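Local coordinates for protein CurJ (Moorea producens 3L, PDB 5TZ6) that is a curacin polyketide synthase module whose dehydratase domain probably catalyses a vinylogous dehydration during curacin biosynthesis, at residues Trp189-Lys200 with Asp257-Gly265. The protein carries 1 engineered substitution. Numbering follows the deposited sequence.
Sequences WLGEGEVLCQMK and DLLWCYTCG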
ATOM      1  N   TRP A 189      -8.705 -24.005 -36.848  1.00 59.62           N
ATOM      2  CA  TRP A 189      -9.592 -24.945 -37.520  1.00 67.20           C
ATOM      3  C   TRP A 189     -11.027 -24.516 -37.268  1.00 66.18           C
ATOM      4  O   TRP A 189     -11.437 -24.364 -36.112  1.00 69.45           O
ATOM      5  CB  TRP A 189      -9.378 -26.371 -37.016  1.00 73.57           C
ATOM      6  CG  TRP A 189      -8.070 -26.932 -37.409  1.00 78.45           C
ATOM      7  CD1 TRP A 189      -7.787 -27.644 -38.535  1.00 82.00           C
ATOM      8  CD2 TRP A 189      -6.851 -26.843 -36.669  1.00 80.80           C
ATOM      9  NE1 TRP A 189      -6.461 -28.000 -38.546  1.00 83.97           N
ATOM     10  CE2 TRP A 189      -5.864 -27.520 -37.410  1.00 83.36           C
ATOM     11  CE3 TRP A 189      -6.499 -26.253 -35.451  1.00 76.83           C
ATOM     12  CZ2 TRP A 189      -4.546 -27.624 -36.975  1.00 85.62           C
ATOM     13  CZ3 TRP A 189      -5.191 -26.357 -35.019  1.00 84.20           C
ATOM     14  CH2 TRP A 189      -4.228 -27.039 -35.779  1.00 87.86           C
ATOM     15  N   LEU A 190     -11.779 -24.319 -38.340  1.00 58.00           N
ATOM     16  CA  LEU A 190     -13.172 -23.916 -38.244  1.00 70.14           C
ATOM     17  C   LEU A 190     -14.081 -25.128 -38.379  1.00 81.02           C
ATOM     18  O   LEU A 190     -13.797 -26.051 -39.156  1.00 85.32           O
ATOM     19  CB  LEU A 190     -13.533 -22.889 -39.319  1.00 71.57           C
ATOM     20  CG  LEU A 190     -13.213 -21.420 -39.058  1.00 69.28           C
ATOM     21  CD1 LEU A 190     -13.634 -20.596 -40.259  1.00 70.27           C
ATOM     22  CD2 LEU A 190     -13.920 -20.925 -37.802  1.00 69.06           C
ATOM     23  N   GLY A 191     -15.169 -25.110 -37.610  1.00 79.18           N
ATOM     24  CA  GLY A 191     -16.272 -26.037 -37.716  1.00 84.38           C
ATOM     25  C   GLY A 191     -17.571 -25.273 -37.897  1.00 89.51           C
ATOM     26  O   GLY A 191     -17.592 -24.130 -38.365  1.00 89.15           O
ATOM     27  N   GLU A 192     -18.661 -25.908 -37.485  1.00 89.98           N
ATOM     28  CA  GLU A 192     -19.978 -25.288 -37.593  1.00100.80           C
ATOM     29  C   GLU A 192     -20.247 -24.500 -36.311  1.00 94.50           C
ATOM     30  O   GLU A 192     -20.563 -25.073 -35.263  1.00100.40           O
ATOM     31  CB  GLU A 192     -21.049 -26.339 -37.853  1.00120.44           C
ATOM     32  CG  GLU A 192     -22.220 -25.795 -38.652  1.00141.01           C
ATOM     33  CD  GLU A 192     -21.770 -24.937 -39.827  1.00154.23           C
ATOM     34  OE1 GLU A 192     -21.311 -23.799 -39.595  1.00157.94           O
ATOM     35  OE2 GLU A 192     -21.865 -25.404 -40.981  1.00159.47           O
ATOM     36  N   GLY A 193     -20.129 -23.175 -36.394  1.00 75.07           N
ATOM     37  CA  GLY A 193     -20.285 -22.324 -35.227  1.00 64.81           C
ATOM     38  C   GLY A 193     -19.291 -22.583 -34.114  1.00 68.71           C
ATOM     39  O   GLY A 193     -19.536 -22.192 -32.972  1.00 64.03           O
ATOM     40  N   GLU A 194     -18.172 -23.236 -34.413  1.00 74.93           N
ATOM     41  CA  GLU A 194     -17.159 -23.550 -33.417  1.00 73.67           C
ATOM     42  C   GLU A 194     -15.785 -23.412 -34.062  1.00 68.79           C
ATOM     43  O   GLU A 194     -15.643 -23.536 -35.281  1.00 69.74           O
ATOM     44  CB  GLU A 194     -17.366 -24.956 -32.824  1.00 79.58           C
ATOM     45  CG  GLU A 194     -17.245 -26.092 -33.831  1.00 85.91           C
ATOM     46  CD  GLU A 194     -18.038 -27.328 -33.421  1.00 91.95           C
ATOM     47  OE1 GLU A 194     -18.466 -28.090 -34.318  1.00 94.90           O
ATOM     48  OE2 GLU A 194     -18.245 -27.532 -32.204  1.00 88.60           O
ATOM     49  N   VAL A 195     -14.777 -23.147 -33.237  1.00 61.69           N
ATOM     50  CA  VAL A 195     -13.415 -22.948 -33.716  1.00 60.99           C
ATOM     51  C   VAL A 195     -12.443 -23.536 -32.704  1.00 60.56           C
ATOM     52  O   VAL A 195     -12.656 -23.438 -31.490  1.00 59.35           O
ATOM     53  CB  VAL A 195     -13.104 -21.456 -33.962  1.00 60.00           C
ATOM     54  CG1 VAL A 195     -13.086 -20.695 -32.648  1.00 50.72           C
ATOM     55  CG2 VAL A 195     -11.771 -21.300 -34.689  1.00 59.41           C
ATOM     56  N   LEU A 196     -11.366 -24.130 -33.215  1.00 54.40           N
ATOM     57  CA  LEU A 196     -10.292 -24.697 -32.410  1.00 59.28           C
ATOM     58  C   LEU A 196      -8.981 -24.045 -32.818  1.00 60.79           C
ATOM     59  O   LEU A 196      -8.561 -24.157 -33.974  1.00 63.70           O
ATOM     60  CB  LEU A 196     -10.210 -26.215 -32.584  1.00 59.17           C
ATOM     61  CG  LEU A 196      -8.967 -26.895 -32.000  1.00 54.81           C
ATOM     62  CD1 LEU A 196      -9.072 -27.019 -30.493  1.00 61.48           C
ATOM     63  CD2 LEU A 196      -8.740 -28.263 -32.637  1.00 58.87           C
ATOM     64  N   CYS A 197      -8.358 -23.338 -31.882  1.00 54.49           N
ATOM     65  CA  CYS A 197      -7.093 -22.659 -32.118  1.00 56.94           C
ATOM     66  C   CYS A 197      -5.969 -23.384 -31.392  1.00 65.13           C
ATOM     67  O   CYS A 197      -6.111 -23.756 -30.222  1.00 64.54           O
ATOM     68  CB  CYS A 197      -7.155 -21.206 -31.651  1.00 60.21           C
ATOM     69  SG  CYS A 197      -8.365 -20.209 -32.530  1.00 69.80           S
ATOM     70  N   GLN A 198      -4.866 -23.602 -32.097  1.00 69.09           N
ATOM     71  CA  GLN A 198      -3.612 -23.986 -31.477  1.00 67.43           C
ATOM     72  C   GLN A 198      -2.808 -22.730 -31.186  1.00 66.03           C
ATOM     73  O   GLN A 198      -2.677 -21.855 -32.055  1.00 75.27           O
ATOM     74  CB  GLN A 198      -2.797 -24.916 -32.368  1.00 70.65           C
ATOM     75  CG  GLN A 198      -1.502 -25.336 -31.704  1.00 80.95           C
ATOM     76  CD  GLN A 198      -0.649 -26.206 -32.587  1.00 94.20           C
ATOM     77  OE1 GLN A 198      -0.235 -25.790 -33.669  1.00 90.66           O
ATOM     78  NE2 GLN A 198      -0.378 -27.421 -32.135  1.00105.23           N
ATOM     79  N   MET A 199      -2.246 -22.668 -29.977  1.00 68.25           N
ATOM     80  CA  MET A 199      -1.537 -21.502 -29.477  1.00 66.41           C
ATOM     81  C   MET A 199      -0.154 -21.882 -28.977  1.00 72.49           C
ATOM     82  O   MET A 199       0.028 -22.932 -28.349  1.00 76.06           O
ATOM     83  CB  MET A 199      -2.301 -20.830 -28.340  1.00 63.80           C
ATOM     84  CG  MET A 199      -3.392 -19.909 -28.814  1.00 75.18           C
ATOM     85  SD  MET A 199      -4.793 -19.899 -27.701  1.00 75.20           S
ATOM     86  CE  MET A 199      -5.660 -18.444 -28.285  1.00 70.36           C
ATOM     87  N   LYS A 200       0.812 -21.013 -29.262  1.00 69.94           N
ATOM     88  CA  LYS A 200       2.168 -21.132 -28.755  1.00 70.97           C
ATOM     89  C   LYS A 200       2.565 -19.810 -28.118  1.00 71.35           C
ATOM     90  O   LYS A 200       2.090 -18.741 -28.515  1.00 73.09           O
ATOM     91  CB  LYS A 200       3.174 -21.490 -29.860  1.00 79.79           C
ATOM     92  CG  LYS A 200       3.018 -22.884 -30.441  1.00100.10           C
ATOM     93  CD  LYS A 200       4.069 -23.142 -31.516  1.00119.35           C
ATOM     94  CE  LYS A 200       3.998 -24.567 -32.051  1.00131.34           C
ATOM     95  NZ  LYS A 200       5.017 -24.823 -33.110  1.00134.14           N
ATOM     96  N   ASP A 257       4.241 -24.722 -23.518  1.00117.65           N
ATOM     97  CA  ASP A 257       4.371 -23.741 -24.585  1.00112.72           C
ATOM     98  C   ASP A 257       3.295 -23.885 -25.653  1.00101.20           C
ATOM     99  O   ASP A 257       3.146 -22.980 -26.481  1.00103.69           O
ATOM    100  CB  ASP A 257       5.749 -23.860 -25.240  1.00124.39           C
ATOM    101  CG  ASP A 257       6.873 -23.417 -24.325  1.00137.63           C
ATOM    102  OD1 ASP A 257       6.815 -23.732 -23.116  1.00143.97           O
ATOM    103  OD2 ASP A 257       7.817 -22.761 -24.813  1.00142.54           O
ATOM    104  N   LEU A 258       2.555 -24.994 -25.663  1.00 89.90           N
ATOM    105  CA  LEU A 258       1.456 -25.214 -26.593  1.00 83.99           C
ATOM    106  C   LEU A 258       0.159 -25.423 -25.825  1.00 79.67           C
ATOM    107  O   LEU A 258       0.100 -26.266 -24.924  1.00 79.61           O
ATOM    108  CB  LEU A 258       1.746 -26.418 -27.495  1.00 91.99           C
ATOM    109  CG  LEU A 258       0.870 -26.590 -28.736  1.00 94.88           C
ATOM    110  CD1 LEU A 258       1.505 -27.597 -29.692  1.00 95.12           C
ATOM    111  CD2 LEU A 258      -0.544 -27.016 -28.361  1.00 92.16           C
ATOM    112  N   LEU A 259      -0.871 -24.652 -26.171  1.00 74.02           N
ATOM    113  CA  LEU A 259      -2.191 -24.819 -25.577  1.00 69.25           C
ATOM    114  C   LEU A 259      -3.237 -24.901 -26.678  1.00 65.27           C
ATOM    115  O   LEU A 259      -2.993 -24.512 -27.823  1.00 65.64           O
ATOM    116  CB  LEU A 259      -2.542 -23.659 -24.634  1.00 65.26           C
ATOM    117  CG  LEU A 259      -1.549 -23.319 -23.528  1.00 72.88           C
ATOM    118  CD1 LEU A 259      -2.103 -22.184 -22.688  1.00 72.88           C
ATOM    119  CD2 LEU A 259      -1.235 -24.543 -22.667  1.00 81.82           C
ATOM    120  N   TRP A 260      -4.416 -25.406 -26.318  1.00 64.98           N
ATOM    121  CA  TRP A 260      -5.537 -25.484 -27.244  1.00 68.36           C
ATOM    122  C   TRP A 260      -6.677 -24.625 -26.719  1.00 69.99           C
ATOM    123  O   TRP A 260      -6.935 -24.598 -25.514  1.00 75.82           O
ATOM    124  CB  TRP A 260      -6.017 -26.924 -27.426  1.00 68.59           C
ATOM    125  CG  TRP A 260      -5.024 -27.828 -28.100  1.00 76.58           C
ATOM    126  CD1 TRP A 260      -4.173 -28.706 -27.491  1.00 81.19           C
ATOM    127  CD2 TRP A 260      -4.786 -27.953 -29.508  1.00 73.92           C
ATOM    128  NE1 TRP A 260      -3.419 -29.364 -28.432  1.00 92.00           N
ATOM    129  CE2 TRP A 260      -3.778 -28.922 -29.678  1.00 83.66           C
ATOM    130  CE3 TRP A 260      -5.329 -27.341 -30.642  1.00 69.89           C
ATOM    131  CZ2 TRP A 260      -3.302 -29.291 -30.932  1.00 89.61           C
ATOM    132  CZ3 TRP A 260      -4.858 -27.709 -31.884  1.00 84.72           C
ATOM    133  CH2 TRP A 260      -3.852 -28.675 -32.021  1.00 93.86           C
ATOM    134  N   CYS A 261      -7.364 -23.933 -27.625  1.00 62.87           N
ATOM    135  CA  CYS A 261      -8.468 -23.054 -27.269  1.00 60.47           C
ATOM    136  C   CYS A 261      -9.681 -23.399 -28.121  1.00 64.88           C
ATOM    137  O   CYS A 261      -9.666 -23.187 -29.338  1.00 81.46           O
ATOM    138  CB  CYS A 261      -8.086 -21.587 -27.452  1.00 63.14           C
ATOM    139  SG  CYS A 261      -9.449 -20.481 -27.089  1.00 71.57           S
ATOM    140  N   TYR A 262     -10.737 -23.894 -27.486  1.00 57.90           N
ATOM    141  CA  TYR A 262     -11.972 -24.264 -28.161  1.00 52.07           C
ATOM    142  C   TYR A 262     -13.041 -23.231 -27.845  1.00 54.79           C
ATOM    143  O   TYR A 262     -13.258 -22.896 -26.682  1.00 58.73           O
ATOM    144  CB  TYR A 262     -12.427 -25.656 -27.729  1.00 58.80           C
ATOM    145  CG  TYR A 262     -13.765 -26.086 -28.289  1.00 69.94           C
ATOM    146  CD1 TYR A 262     -13.976 -26.160 -29.659  1.00 67.68           C
ATOM    147  CD2 TYR A 262     -14.809 -26.453 -27.443  1.00 69.49           C
ATOM    148  CE1 TYR A 262     -15.195 -26.561 -30.174  1.00 74.04           C
ATOM    149  CE2 TYR A 262     -16.031 -26.861 -27.948  1.00 70.65           C
ATOM    150  CZ  TYR A 262     -16.219 -26.911 -29.314  1.00 79.82           C
ATOM    151  OH  TYR A 262     -17.433 -27.314 -29.824  1.00 83.02           O
ATOM    152  N   THR A 263     -13.692 -22.716 -28.879  1.00 64.06           N
ATOM    153  CA  THR A 263     -14.682 -21.661 -28.733  1.00 58.29           C
ATOM    154  C   THR A 263     -15.920 -22.039 -29.524  1.00 60.50           C
ATOM    155  O   THR A 263     -15.817 -22.627 -30.604  1.00 67.42           O
ATOM    156  CB  THR A 263     -14.158 -20.303 -29.240  1.00 63.59           C
ATOM    157  OG1 THR A 263     -13.014 -19.899 -28.478  1.00 68.50           O
ATOM    158  CG2 THR A 263     -15.241 -19.240 -29.131  1.00 63.80           C
ATOM    159  N   CYS A 264     -17.090 -21.716 -28.982  1.00 58.42           N
ATOM    160  CA  CYS A 264     -18.323 -21.859 -29.745  1.00 63.33           C
ATOM    161  C   CYS A 264     -19.254 -20.715 -29.386  1.00 60.38           C
ATOM    162  O   CYS A 264     -19.210 -20.189 -28.276  1.00 61.71           O
ATOM    163  CB  CYS A 264     -19.006 -23.212 -29.505  1.00 79.63           C
ATOM    164  SG  CYS A 264     -18.860 -23.838 -27.833  1.00101.17           S
ATOM    165  N   GLY A 265     -20.077 -20.317 -30.340  1.00 64.45           N
ATOM    166  CA  GLY A 265     -20.939 -19.173 -30.128  1.00 65.87           C
ATOM    167  C   GLY A 265     -21.481 -18.645 -31.437  1.00 75.76           C
ATOM    168  O   GLY A 265     -21.170 -19.145 -32.520  1.00 79.14           O
TER
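Val195, Cys197 and Met199 each exchange a pair of backbone hydrogen bonds with Thr263, Cys261 and Leu259, the hydrogen-bonded pairs of two antiparallel strands, 194-200 and 258-265, whose axes approach to 4.7 Å. An additional, longer bond, Gly265 N to Gly193 O at 3.3 Å, closes the end beside the turn; the positive phi of Gly193 suits a residue without a side chain.

On the face carrying Leu196 and Trp260, packing is mainly aromatic and aliphatic. The flat indole of Trp260 suits its place by offering an edge to Trp189, whose CZ3 lies 3.4 Å from Trp260 CZ3 with the planes inclined at 42°, and a face to Gln198. With CG anti to the backbone N (chi1 -179°), Gln198 extends across Trp260 and lays its CG over the six-membered ring, a CH-pi contact; its amide oxygen turns to Gln187. Leu258 CD2 lies over the rim of the same face, while the branched end of Leu196 brings CD1 obliquely to Trp260 CE3.

The two strands belong to the second hotdog-fold half of the dehydratase, where helix 151-157 packs against this aromatic face, Ile154 touching Tyr262. On the other face small or slender side chains fit together: Val195 CG1 lies 3.6 Å from Thr263 CB, and Met199 SD touches Cys261 CB.

One polar side-chain link joins the strands: from a ring lying against that helix, the Tyr262 hydroxyl donates to Glu194 OE2 (2.5 Å), meeting the anti side of the carboxylate 16° out of its plane. A phenylalanine in place of Tyr262 would probably leave Glu194 OE2 without its hydroxyl donor, its ion pair to Arg157 being long and weak.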